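Local coordinates for protein intron-associated endonuclease 1 (Enterobacteria phage T4, PDB 1MK0) that probably cleaves DNA as the catalytic, nuclease part of the GIY-YIG intron endonuclease I-TevI, at residues A[13-18]-A[84-90]; A[75-79]-A[91-95]; A[1-5]-A[62-66]. The protein carries 1 engineered substitution. All blocks are in the same frame, centred on the assembly; numbering follows the deposited sequence.

Interaction 1. Residues A[13-18]-A[84-90]; sequences NNKVYV and SKINGYN
The side-chain oxygen OD1 of N90 is gripped by two donors. The backbone N of V18 meets it on a lone pair, 2.8 Å from OD1 and almost straight (178° at the hydrogen), while S84 OG, 2.8 Å from the same OD1, stands above the carbonyl plane. The other end of the amide completes a ring of bonds: N90 ND2 donates to V18 O over 2.8 Å, also on a lone pair. The carboxamide thus engages both backbone polar groups of V18 much as a neighbouring strand would, and its two ends cannot be interchanged without losing these bonds. Its plane lies only 9° from that of the Y17 ring, with ND2 over the rim of one face. Y17 and V18 open the YVG sequence, the second half of the GIY-YIG signature in this protein.

Further back along the strand, Y89 N donates to V16 O at 2.9 Å, and G88 brings its CA against the same oxygen. Y89 CE1 touches K15 CB at 3.6 Å, the two side chains crossing at about a right angle; the Y89 hydroxyl bonds N10 and a water. At the far end, K15 bends at its last torsion (chi4 -62°) and NZ donates to N87 OD1 over 2.7 Å.

The loop 84-90 therefore lines the outer edge of strand 16-21, whose other side pairs with strand 4-10. Helix 68-81 packs on V18 and N90, and helix 43-52 on Y89.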
ATOM      1  N   ASN A  13       2.591   8.755  12.353  1.00 15.96           N
ATOM      2  CA  ASN A  13       1.174   8.905  12.681  1.00 15.71           C
ATOM      3  C   ASN A  13       0.345   7.624  12.577  1.00 15.40           C
ATOM      4  O   ASN A  13      -0.866   7.649  12.779  1.00 16.13           O
ATOM      5  CB  ASN A  13       0.552   9.968  11.780  1.00 17.63           C
ATOM      6  CG  ASN A  13       0.801   9.695  10.314  1.00 18.53           C
ATOM      7  OD1 ASN A  13       0.750   8.547   9.874  1.00 18.00           O
ATOM      8  ND2 ASN A  13       1.068  10.746   9.551  1.00 21.71           N
ATOM      9  N   ASN A  14       0.996   6.514  12.252  1.00 15.11           N
ATOM     10  CA  ASN A  14       0.328   5.222  12.132  1.00 16.26           C
ATOM     11  C   ASN A  14      -0.680   5.082  10.990  1.00 15.84           C
ATOM     12  O   ASN A  14      -1.429   4.103  10.945  1.00 15.88           O
ATOM     13  CB  ASN A  14      -0.353   4.859  13.454  1.00 18.66           C
ATOM     14  CG  ASN A  14       0.637   4.691  14.584  1.00 22.25           C
ATOM     15  OD1 ASN A  14       1.586   3.915  14.479  1.00 23.47           O
ATOM     16  ND2 ASN A  14       0.424   5.419  15.673  1.00 24.75           N
ATOM     17  N   LYS A  15      -0.713   6.049  10.076  1.00 14.58           N
ATOM     18  CA  LYS A  15      -1.622   5.962   8.935  1.00 13.50           C
ATOM     19  C   LYS A  15      -1.045   4.917   7.983  1.00 11.32           C
ATOM     20  O   LYS A  15       0.172   4.777   7.880  1.00 10.85           O
ATOM     21  CB  LYS A  15      -1.733   7.311   8.221  1.00 13.23           C
ATOM     22  CG  LYS A  15      -2.496   8.367   9.004  1.00 17.12           C
ATOM     23  CD  LYS A  15      -2.552   9.676   8.233  1.00 19.79           C
ATOM     24  CE  LYS A  15      -3.302  10.749   9.011  1.00 24.26           C
ATOM     25  NZ  LYS A  15      -4.719  10.368   9.262  1.00 27.65           N
ATOM     26  N   VAL A  16      -1.907   4.185   7.288  1.00 10.60           N
ATOM     27  CA  VAL A  16      -1.418   3.154   6.379  1.00  9.77           C
ATOM     28  C   VAL A  16      -1.957   3.203   4.958  1.00  8.76           C
ATOM     29  O   VAL A  16      -2.979   3.825   4.669  1.00  9.54           O
ATOM     30  CB  VAL A  16      -1.719   1.728   6.912  1.00 11.64           C
ATOM     31  CG1 VAL A  16      -1.241   1.584   8.347  1.00 14.62           C
ATOM     32  CG2 VAL A  16      -3.208   1.436   6.798  1.00 11.25           C
ATOM     33  N   TYR A  17      -1.235   2.520   4.080  1.00  8.72           N
ATOM     34  CA  TYR A  17      -1.586   2.374   2.678  1.00  7.00           C
ATOM     35  C   TYR A  17      -1.697   0.860   2.517  1.00  8.90           C
ATOM     36  O   TYR A  17      -0.762   0.135   2.856  1.00  9.77           O
ATOM     37  CB  TYR A  17      -0.459   2.892   1.784  1.00  8.61           C
ATOM     38  CG  TYR A  17      -0.693   2.677   0.304  1.00  7.95           C
ATOM     39  CD1 TYR A  17      -1.396   3.612  -0.450  1.00  9.14           C
ATOM     40  CD2 TYR A  17      -0.206   1.537  -0.342  1.00  7.85           C
ATOM     41  CE1 TYR A  17      -1.609   3.425  -1.818  1.00 10.55           C
ATOM     42  CE2 TYR A  17      -0.417   1.338  -1.715  1.00 10.46           C
ATOM     43  CZ  TYR A  17      -1.118   2.289  -2.442  1.00  9.19           C
ATOM     44  OH  TYR A  17      -1.319   2.125  -3.797  1.00 11.58           O
ATOM     45  N   VAL A  18      -2.836   0.386   2.030  1.00  7.97           N
ATOM     46  CA  VAL A  18      -3.040  -1.043   1.821  1.00  7.87           C
ATOM     47  C   VAL A  18      -2.911  -1.355   0.336  1.00  8.34           C
ATOM     48  O   VAL A  18      -3.470  -0.658  -0.501  1.00  8.70           O
ATOM     49  CB  VAL A  18      -4.439  -1.488   2.304  1.00  6.79           C
ATOM     50  CG1 VAL A  18      -4.690  -2.942   1.902  1.00  8.10           C
ATOM     51  CG2 VAL A  18      -4.543  -1.332   3.819  1.00  8.86           C
ATOM     52  N   SER A  84      -8.280   2.741   5.716  1.00 10.94           N
ATOM     53  CA  SER A  84      -7.178   3.377   5.000  1.00 10.69           C
ATOM     54  C   SER A  84      -7.521   4.411   3.931  1.00 10.22           C
ATOM     55  O   SER A  84      -6.625   4.939   3.276  1.00 11.78           O
ATOM     56  CB  SER A  84      -6.259   2.301   4.405  1.00 10.20           C
ATOM     57  OG  SER A  84      -6.891   1.601   3.347  1.00  9.68           O
ATOM     58  N   LYS A  85      -8.803   4.702   3.744  1.00 10.87           N
ATOM     59  CA  LYS A  85      -9.192   5.723   2.775  1.00 10.96           C
ATOM     60  C   LYS A  85      -9.417   7.009   3.567  1.00 12.55           C
ATOM     61  O   LYS A  85      -8.753   8.021   3.344  1.00 11.75           O
ATOM     62  CB  LYS A  85     -10.464   5.300   2.035  1.00 12.11           C
ATOM     63  CG  LYS A  85     -10.244   4.099   1.123  1.00 13.89           C
ATOM     64  CD  LYS A  85     -11.535   3.368   0.787  1.00 21.61           C
ATOM     65  CE  LYS A  85     -12.473   4.204  -0.046  1.00 22.56           C
ATOM     66  NZ  LYS A  85     -13.654   3.401  -0.467  1.00 24.75           N
ATOM     67  N   ILE A  86     -10.339   6.956   4.520  1.00 12.92           N
ATOM     68  CA  ILE A  86     -10.635   8.112   5.354  1.00 12.87           C
ATOM     69  C   ILE A  86      -9.444   8.490   6.236  1.00 14.31           C
ATOM     70  O   ILE A  86      -9.110   9.669   6.367  1.00 15.28           O
ATOM     71  CB  ILE A  86     -11.858   7.830   6.254  1.00 12.21           C
ATOM     72  CG1 ILE A  86     -13.104   7.671   5.386  1.00 14.81           C
ATOM     73  CG2 ILE A  86     -12.036   8.944   7.280  1.00 13.34           C
ATOM     74  CD1 ILE A  86     -14.333   7.226   6.158  1.00 15.38           C
ATOM     75  N   ASN A  87      -8.800   7.487   6.827  1.00 13.77           N
ATOM     76  CA  ASN A  87      -7.669   7.717   7.721  1.00 14.87           C
ATOM     77  C   ASN A  87      -6.366   7.098   7.226  1.00 14.29           C
ATOM     78  O   ASN A  87      -5.495   6.749   8.022  1.00 16.88           O
ATOM     79  CB  ASN A  87      -8.003   7.170   9.116  1.00 17.33           C
ATOM     80  CG  ASN A  87      -6.911   7.448  10.133  1.00 20.90           C
ATOM     81  OD1 ASN A  87      -6.496   8.592  10.314  1.00 22.81           O
ATOM     82  ND2 ASN A  87      -6.443   6.399  10.804  1.00 23.44           N
ATOM     83  N   GLY A  88      -6.227   6.972   5.914  1.00 10.57           N
ATOM     84  CA  GLY A  88      -5.019   6.385   5.370  1.00 10.28           C
ATOM     85  C   GLY A  88      -4.589   7.004   4.058  1.00  9.35           C
ATOM     86  O   GLY A  88      -5.019   8.105   3.709  1.00 10.89           O
ATOM     87  N   TYR A  89      -3.760   6.280   3.313  1.00  8.24           N
ATOM     88  CA  TYR A  89      -3.248   6.790   2.051  1.00  8.54           C
ATOM     89  C   TYR A  89      -3.909   6.252   0.787  1.00  9.19           C
ATOM     90  O   TYR A  89      -3.543   6.656  -0.311  1.00  8.58           O
ATOM     91  CB  TYR A  89      -1.738   6.554   1.984  1.00  9.03           C
ATOM     92  CG  TYR A  89      -0.988   7.234   3.104  1.00  9.08           C
ATOM     93  CD1 TYR A  89      -0.398   6.492   4.126  1.00  9.91           C
ATOM     94  CD2 TYR A  89      -0.900   8.625   3.164  1.00  9.14           C
ATOM     95  CE1 TYR A  89       0.261   7.117   5.177  1.00 10.94           C
ATOM     96  CE2 TYR A  89      -0.241   9.260   4.214  1.00 10.61           C
ATOM     97  CZ  TYR A  89       0.334   8.498   5.215  1.00 12.37           C
ATOM     98  OH  TYR A  89       0.980   9.117   6.260  1.00 12.38           O
ATOM     99  N   ASN A  90      -4.871   5.343   0.925  1.00  8.35           N
ATOM    100  CA  ASN A  90      -5.549   4.816  -0.256  1.00  7.98           C
ATOM    101  C   ASN A  90      -6.536   5.852  -0.772  1.00  9.07           C
ATOM    102  O   ASN A  90      -7.255   6.469   0.011  1.00 10.14           O
ATOM    103  CB  ASN A  90      -6.288   3.519   0.073  1.00  9.40           C
ATOM    104  CG  ASN A  90      -5.344   2.367   0.322  1.00  7.98           C
ATOM    105  OD1 ASN A  90      -4.923   2.126   1.453  1.00  9.47           O
ATOM    106  ND2 ASN A  90      -4.991   1.657  -0.742  1.00 10.29           N
TER
HETATM  107  O   HOH W   1       0.516  11.793   6.592  1.00 19.65           O
HETATM  108  O   HOH W   2      -3.410   7.040  12.280  1.00 33.77           O
HETATM  109  O   HOH W   3      -4.679   4.331   8.147  1.00 18.85           O

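Interaction 2. Residues A[75-79]-A[91-95]; sequences ANFWI and IADAT. Engineered in segment 75-79: A75 (natural residue Glu).
With CG anti to its carbonyl carbon (chi1 -80°), N76 extends from helix 68-81 so that OD1 reaches the backbone N of A94. I79, one helical turn further on, has an extended second torsion (chi2 173°), which carries its terminal CD1 to the same part of the loop. The contact joins this helix of the catalytic domain to the chain that follows it near the C-terminus.

A94 N donates to N76 OD1 over 2.8 Å, with the donor tilted modestly out of the carbonyl plane. The same oxygen lies 3.2 Å from D93 CB, beside a carboxylate whose plane is steeply turned against the amide. Two waters widen the polar link. One accepts from N76 ND2 and donates to A94 O, so that the amide holds both the N and the O of A94, one directly and one through solvent. The other donates to N76 O and to D93 OD1, an oxygen that also forms a salt bridge with K85.

On the apolar side, the CB of A75, an engineered residue (glutamate in the natural sequence), meets A94 CB at 3.4 Å, a tight approach for two methyl groups; A75 also packs on I5 of strand 4-10. I79 CD1 adds to the patch, 4.1 Å from A94 CB, and the I79 side chain also packs on V18 and N90. Nearby, the backbone N of T95 bonds a citrate, probably taken up from the crystallisation liquor.

Only one direct hydrogen bond spans the two segments; across this contact the extended loop 91-95 meets the helix through one amide, two bridging waters and a small methyl patch. This chemistry implies a local attachment centred on A94, with the polar half hydrated.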
ATOM      1  N   ALA A  75      -8.075  -7.288  -0.523  1.00 10.30           N
ATOM      2  CA  ALA A  75      -7.490  -5.955  -0.459  1.00 10.23           C
ATOM      3  C   ALA A  75      -8.556  -4.991   0.064  1.00 10.62           C
ATOM      4  O   ALA A  75      -8.285  -4.162   0.935  1.00 10.23           O
ATOM      5  CB  ALA A  75      -7.014  -5.516  -1.835  1.00 10.50           C
ATOM      6  N   ASN A  76      -9.773  -5.104  -0.464  1.00  9.20           N
ATOM      7  CA  ASN A  76     -10.850  -4.226  -0.014  1.00 10.09           C
ATOM      8  C   ASN A  76     -11.223  -4.495   1.430  1.00 10.07           C
ATOM      9  O   ASN A  76     -11.614  -3.581   2.154  1.00 10.08           O
ATOM     10  CB  ASN A  76     -12.079  -4.356  -0.910  1.00  9.50           C
ATOM     11  CG  ASN A  76     -11.940  -3.566  -2.191  1.00 11.52           C
ATOM     12  OD1 ASN A  76     -11.346  -2.486  -2.201  1.00 12.99           O
ATOM     13  ND2 ASN A  76     -12.501  -4.082  -3.274  1.00 12.41           N
ATOM     14  N   PHE A  77     -11.105  -5.747   1.858  1.00  9.27           N
ATOM     15  CA  PHE A  77     -11.406  -6.076   3.242  1.00 10.77           C
ATOM     16  C   PHE A  77     -10.479  -5.276   4.150  1.00 11.53           C
ATOM     17  O   PHE A  77     -10.927  -4.629   5.093  1.00 12.20           O
ATOM     18  CB  PHE A  77     -11.183  -7.563   3.522  1.00 12.36           C
ATOM     19  CG  PHE A  77     -11.229  -7.904   4.984  1.00 12.48           C
ATOM     20  CD1 PHE A  77     -12.444  -7.977   5.656  1.00 14.63           C
ATOM     21  CD2 PHE A  77     -10.053  -8.080   5.707  1.00 12.95           C
ATOM     22  CE1 PHE A  77     -12.488  -8.216   7.026  1.00 14.47           C
ATOM     23  CE2 PHE A  77     -10.083  -8.319   7.074  1.00 13.53           C
ATOM     24  CZ  PHE A  77     -11.306  -8.387   7.737  1.00 15.04           C
ATOM     25  N   TRP A  78      -9.181  -5.331   3.863  1.00 10.93           N
ATOM     26  CA  TRP A  78      -8.204  -4.620   4.676  1.00  9.91           C
ATOM     27  C   TRP A  78      -8.291  -3.105   4.582  1.00 10.77           C
ATOM     28  O   TRP A  78      -8.032  -2.414   5.566  1.00  9.22           O
ATOM     29  CB  TRP A  78      -6.791  -5.103   4.344  1.00  9.09           C
ATOM     30  CG  TRP A  78      -6.536  -6.463   4.921  1.00 10.60           C
ATOM     31  CD1 TRP A  78      -6.346  -7.632   4.238  1.00 10.08           C
ATOM     32  CD2 TRP A  78      -6.515  -6.801   6.310  1.00 11.14           C
ATOM     33  NE1 TRP A  78      -6.210  -8.679   5.121  1.00 10.45           N
ATOM     34  CE2 TRP A  78      -6.311  -8.195   6.401  1.00 11.91           C
ATOM     35  CE3 TRP A  78      -6.651  -6.058   7.491  1.00 12.60           C
ATOM     36  CZ2 TRP A  78      -6.242  -8.864   7.626  1.00 11.17           C
ATOM     37  CZ3 TRP A  78      -6.584  -6.722   8.709  1.00 13.71           C
ATOM     38  CH2 TRP A  78      -6.381  -8.113   8.767  1.00 12.89           C
ATOM     39  N   ILE A  79      -8.653  -2.585   3.413  1.00  9.72           N
ATOM     40  CA  ILE A  79      -8.790  -1.139   3.253  1.00  9.65           C
ATOM     41  C   ILE A  79      -9.890  -0.647   4.189  1.00 11.98           C
ATOM     42  O   ILE A  79      -9.750   0.383   4.844  1.00 11.91           O
ATOM     43  CB  ILE A  79      -9.160  -0.763   1.801  1.00  7.92           C
ATOM     44  CG1 ILE A  79      -7.944  -0.944   0.893  1.00  8.34           C
ATOM     45  CG2 ILE A  79      -9.654   0.680   1.736  1.00  9.20           C
ATOM     46  CD1 ILE A  79      -8.255  -0.757  -0.579  1.00  9.08           C
ATOM     47  N   ILE A  91      -6.571   6.043  -2.089  1.00  9.34           N
ATOM     48  CA  ILE A  91      -7.471   7.031  -2.679  1.00  9.73           C
ATOM     49  C   ILE A  91      -8.752   6.436  -3.248  1.00 11.03           C
ATOM     50  O   ILE A  91      -9.619   7.168  -3.719  1.00 12.30           O
ATOM     51  CB  ILE A  91      -6.785   7.842  -3.814  1.00 10.71           C
ATOM     52  CG1 ILE A  91      -6.381   6.909  -4.955  1.00 12.96           C
ATOM     53  CG2 ILE A  91      -5.578   8.590  -3.267  1.00 13.21           C
ATOM     54  CD1 ILE A  91      -5.949   7.641  -6.216  1.00 15.38           C
ATOM     55  N   ALA A  92      -8.870   5.115  -3.212  1.00 10.78           N
ATOM     56  CA  ALA A  92     -10.056   4.444  -3.726  1.00 11.88           C
ATOM     57  C   ALA A  92      -9.996   2.973  -3.358  1.00 12.06           C
ATOM     58  O   ALA A  92      -9.035   2.526  -2.738  1.00 10.56           O
ATOM     59  CB  ALA A  92     -10.131   4.602  -5.239  1.00 15.46           C
ATOM     60  N   ASP A  93     -11.030   2.222  -3.722  1.00 13.38           N
ATOM     61  CA  ASP A  93     -11.021   0.799  -3.429  1.00 14.65           C
ATOM     62  C   ASP A  93      -9.946   0.135  -4.274  1.00 13.79           C
ATOM     63  O   ASP A  93      -9.405   0.741  -5.201  1.00 14.54           O
ATOM     64  CB  ASP A  93     -12.385   0.165  -3.700  1.00 17.17           C
ATOM     65  CG  ASP A  93     -13.398   0.501  -2.625  1.00 21.04           C
ATOM     66  OD1 ASP A  93     -12.987   0.665  -1.456  1.00 22.64           O
ATOM     67  OD2 ASP A  93     -14.600   0.583  -2.944  1.00 24.09           O
ATOM     68  N   ALA A  94      -9.646  -1.115  -3.950  1.00 12.90           N
ATOM     69  CA  ALA A  94      -8.597  -1.871  -4.623  1.00 13.58           C
ATOM     70  C   ALA A  94      -8.720  -2.125  -6.117  1.00 15.04           C
ATOM     71  O   ALA A  94      -9.817  -2.260  -6.662  1.00 15.07           O
ATOM     72  CB  ALA A  94      -8.398  -3.201  -3.903  1.00 13.69           C
ATOM     73  N   THR A  95      -7.562  -2.187  -6.767  1.00 15.97           N
ATOM     74  CA  THR A  95      -7.466  -2.473  -8.191  1.00 18.65           C
ATOM     75  C   THR A  95      -6.531  -3.677  -8.313  1.00 19.34           C
ATOM     76  O   THR A  95      -5.859  -4.043  -7.344  1.00 21.64           O
ATOM     77  CB  THR A  95      -6.884  -1.282  -8.980  1.00 19.28           C
ATOM     78  OG1 THR A  95      -6.856  -1.604 -10.376  1.00 24.86           O
ATOM     79  CG2 THR A  95      -5.478  -0.965  -8.514  1.00 18.41           C
TER
HETATM   80  O   HOH W   4     -12.469  -2.649  -5.879  1.00 14.87           O
HETATM   81  O   HOH W   5     -12.935  -1.273   0.978  1.00 28.10           O

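Interaction 3. Residues A[1-5]-A[62-66]; sequences MKSGI and EEIPY
I5 and E62 form an antiparallel hydrogen-bonded pair where the start of strand 4-10 meets the end of strand 56-63. Strand 4-10 is the central strand of the three-stranded sheet of this GIY-YIG domain, and G4 and I5 begin the GIY element that gives the family half its name.

Backbone bonds come first. I5 N donates to E62 O over 2.8 Å, in the carbonyl plane, and E62 N returns a straighter bond (171°) to I5 O at 3.1 Å. Beyond this pair the ladder frays: I64 N reaches S3 O only through a weak, bent bond. Two CA-H...O contacts lie beside these bonds, from E63 CA to S3 O and from G4 CA to E62 O, the latter 3.1 Å long. The bare CA of G4 faces E62 O and E63 CA too closely to leave room for a side chain, and its backbone angles (phi 144°) by themselves call for glycine.

Apolar contacts are fewer. I5 CG1 touches I64 CD1 at 4.1 Å, next to R74 of helix 68-81, which also takes the E62 carboxylate in a salt bridge. Further out, S3 CB lies 3.8 Å from Y66 CB; the ring of Y66 is stacked with that of F96.

Two waters bridge the segments. One molecule accepts from S3 N and donates to E63 OE1; another donates to S3 OG and accepts from Y66 N.

Across the contact, the direct side-chain hydrogen bond is that of S3. Its OG sits between the backbone N and the carbonyl carbon (chi1 60°), and from there it donates to I64 O over 2.8 Å.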
ATOM      1  N   MET A   1       9.082 -15.640  -5.393  1.00 16.97           N
ATOM      2  CA  MET A   1       8.264 -14.441  -5.046  1.00 15.02           C
ATOM      3  C   MET A   1       7.224 -14.767  -3.982  1.00 15.33           C
ATOM      4  O   MET A   1       6.781 -15.909  -3.861  1.00 15.83           O
ATOM      5  CB  MET A   1       7.534 -13.913  -6.287  1.00 16.29           C
ATOM      6  CG  MET A   1       8.430 -13.418  -7.408  1.00 18.00           C
ATOM      7  SD  MET A   1       7.449 -12.743  -8.771  1.00 17.12           S
ATOM      8  CE  MET A   1       8.740 -12.289  -9.919  1.00 17.36           C
ATOM      9  N   LYS A   2       6.836 -13.754  -3.214  1.00 14.59           N
ATOM     10  CA  LYS A   2       5.819 -13.918  -2.183  1.00 12.82           C
ATOM     11  C   LYS A   2       4.752 -12.866  -2.457  1.00 12.25           C
ATOM     12  O   LYS A   2       5.051 -11.676  -2.562  1.00 12.24           O
ATOM     13  CB  LYS A   2       6.429 -13.756  -0.787  1.00 17.48           C
ATOM     14  CG  LYS A   2       7.198 -12.476  -0.554  1.00 23.12           C
ATOM     15  CD  LYS A   2       8.001 -12.561   0.742  1.00 26.32           C
ATOM     16  CE  LYS A   2       7.120 -12.951   1.925  1.00 28.43           C
ATOM     17  NZ  LYS A   2       7.899 -13.115   3.187  1.00 29.38           N
ATOM     18  N   SER A   3       3.509 -13.318  -2.588  1.00 11.62           N
ATOM     19  CA  SER A   3       2.396 -12.434  -2.915  1.00 10.77           C
ATOM     20  C   SER A   3       1.338 -12.302  -1.833  1.00  9.98           C
ATOM     21  O   SER A   3       1.296 -13.075  -0.880  1.00 10.44           O
ATOM     22  CB  SER A   3       1.724 -12.921  -4.199  1.00 13.00           C
ATOM     23  OG  SER A   3       1.223 -14.239  -4.035  1.00 18.42           O
ATOM     24  N   GLY A   4       0.469 -11.311  -2.005  1.00 10.23           N
ATOM     25  CA  GLY A   4      -0.595 -11.107  -1.046  1.00  8.91           C
ATOM     26  C   GLY A   4      -0.922  -9.650  -0.813  1.00  9.58           C
ATOM     27  O   GLY A   4      -0.659  -8.791  -1.658  1.00  9.54           O
ATOM     28  N   ILE A   5      -1.497  -9.384   0.354  1.00  8.75           N
ATOM     29  CA  ILE A   5      -1.892  -8.039   0.742  1.00  8.31           C
ATOM     30  C   ILE A   5      -0.884  -7.504   1.747  1.00  7.22           C
ATOM     31  O   ILE A   5      -0.419  -8.233   2.626  1.00  8.30           O
ATOM     32  CB  ILE A   5      -3.289  -8.048   1.400  1.00  7.14           C
ATOM     33  CG1 ILE A   5      -4.277  -8.826   0.523  1.00 10.49           C
ATOM     34  CG2 ILE A   5      -3.766  -6.620   1.630  1.00  7.01           C
ATOM     35  CD1 ILE A   5      -4.428  -8.279  -0.882  1.00  9.20           C
ATOM     36  N   GLU A  62      -1.490 -10.346   4.609  1.00 11.59           N
ATOM     37  CA  GLU A  62      -1.906 -11.694   4.232  1.00 13.90           C
ATOM     38  C   GLU A  62      -1.125 -12.213   3.038  1.00 13.03           C
ATOM     39  O   GLU A  62      -1.136 -11.582   1.983  1.00 15.16           O
ATOM     40  CB  GLU A  62      -3.376 -11.698   3.820  1.00 16.37           C
ATOM     41  CG  GLU A  62      -4.371 -12.063   4.872  1.00 22.96           C
ATOM     42  CD  GLU A  62      -5.780 -11.882   4.361  1.00 19.49           C
ATOM     43  OE1 GLU A  62      -6.083 -12.375   3.251  1.00 22.61           O
ATOM     44  OE2 GLU A  62      -6.581 -11.243   5.061  1.00 22.88           O
ATOM     45  N   GLU A  63      -0.465 -13.358   3.189  1.00 12.49           N
ATOM     46  CA  GLU A  63       0.241 -13.945   2.056  1.00 11.52           C
ATOM     47  C   GLU A  63      -0.783 -14.859   1.397  1.00 11.20           C
ATOM     48  O   GLU A  63      -1.230 -15.834   2.001  1.00 12.02           O
ATOM     49  CB  GLU A  63       1.459 -14.769   2.495  1.00 12.81           C
ATOM     50  CG  GLU A  63       2.176 -15.412   1.305  1.00 14.20           C
ATOM     51  CD  GLU A  63       3.405 -16.222   1.682  1.00 14.91           C
ATOM     52  OE1 GLU A  63       3.981 -16.867   0.778  1.00 15.38           O
ATOM     53  OE2 GLU A  63       3.800 -16.218   2.865  1.00 16.78           O
ATOM     54  N   ILE A  64      -1.170 -14.523   0.172  1.00  9.56           N
ATOM     55  CA  ILE A  64      -2.147 -15.301  -0.579  1.00  9.90           C
ATOM     56  C   ILE A  64      -1.785 -15.227  -2.056  1.00  9.18           C
ATOM     57  O   ILE A  64      -1.039 -14.341  -2.469  1.00  7.88           O
ATOM     58  CB  ILE A  64      -3.591 -14.757  -0.390  1.00 10.64           C
ATOM     59  CG1 ILE A  64      -3.668 -13.288  -0.817  1.00 12.31           C
ATOM     60  CG2 ILE A  64      -4.028 -14.932   1.056  1.00 13.07           C
ATOM     61  CD1 ILE A  64      -5.044 -12.675  -0.650  1.00 10.15           C
ATOM     62  N   PRO A  65      -2.302 -16.161  -2.869  1.00  9.00           N
ATOM     63  CA  PRO A  65      -2.013 -16.173  -4.308  1.00  9.79           C
ATOM     64  C   PRO A  65      -2.452 -14.879  -4.982  1.00  9.37           C
ATOM     65  O   PRO A  65      -3.493 -14.311  -4.642  1.00  9.90           O
ATOM     66  CB  PRO A  65      -2.808 -17.374  -4.810  1.00 10.72           C
ATOM     67  CG  PRO A  65      -2.784 -18.300  -3.633  1.00 11.31           C
ATOM     68  CD  PRO A  65      -3.066 -17.359  -2.482  1.00  9.94           C
ATOM     69  N   TYR A  66      -1.652 -14.415  -5.938  1.00  9.58           N
ATOM     70  CA  TYR A  66      -1.967 -13.188  -6.653  1.00 10.65           C
ATOM     71  C   TYR A  66      -2.936 -13.498  -7.795  1.00 11.70           C
ATOM     72  O   TYR A  66      -2.554 -13.569  -8.967  1.00 12.72           O
ATOM     73  CB  TYR A  66      -0.679 -12.546  -7.177  1.00 10.01           C
ATOM     74  CG  TYR A  66      -0.847 -11.130  -7.685  1.00 10.13           C
ATOM     75  CD1 TYR A  66      -0.868 -10.861  -9.052  1.00 11.16           C
ATOM     76  CD2 TYR A  66      -0.970 -10.060  -6.801  1.00 12.12           C
ATOM     77  CE1 TYR A  66      -1.004  -9.562  -9.529  1.00 13.18           C
ATOM     78  CE2 TYR A  66      -1.109  -8.752  -7.267  1.00 11.66           C
ATOM     79  CZ  TYR A  66      -1.124  -8.513  -8.634  1.00 11.52           C
ATOM     80  OH  TYR A  66      -1.254  -7.229  -9.116  1.00 11.82           O
TER
HETATM   81  O   HOH W   6       0.945 -15.860  -6.854  1.00 16.88           O
HETATM   82  O   HOH W   7       3.443 -16.329  -2.023  1.00 18.13           O

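Helix 68-81 ties the three contacts together. Interactions 1 and 2, about 11 Å apart between centres, meet twice through polar groups: S84 N lies 2.9 Å from I79 O, a probable hydrogen bond, and K85 NZ forms a salt bridge of 3.0 Å with D93 OD1. Interaction 3, about 15 Å from interaction 2 between centres, reaches the helix through a probable hydrogen bond of 2.6 Å from W78 NE1 to E62 OE2. Interactions 1 and 3 are about 20 Å apart between centres, yet V18 CG1 packs on I5 CG2. Their neighbouring strands unite the GIY and YVG (the YIG of the family name) elements, and the citrate bonded to Y17 OH and T95 N may mark a pocket beside them.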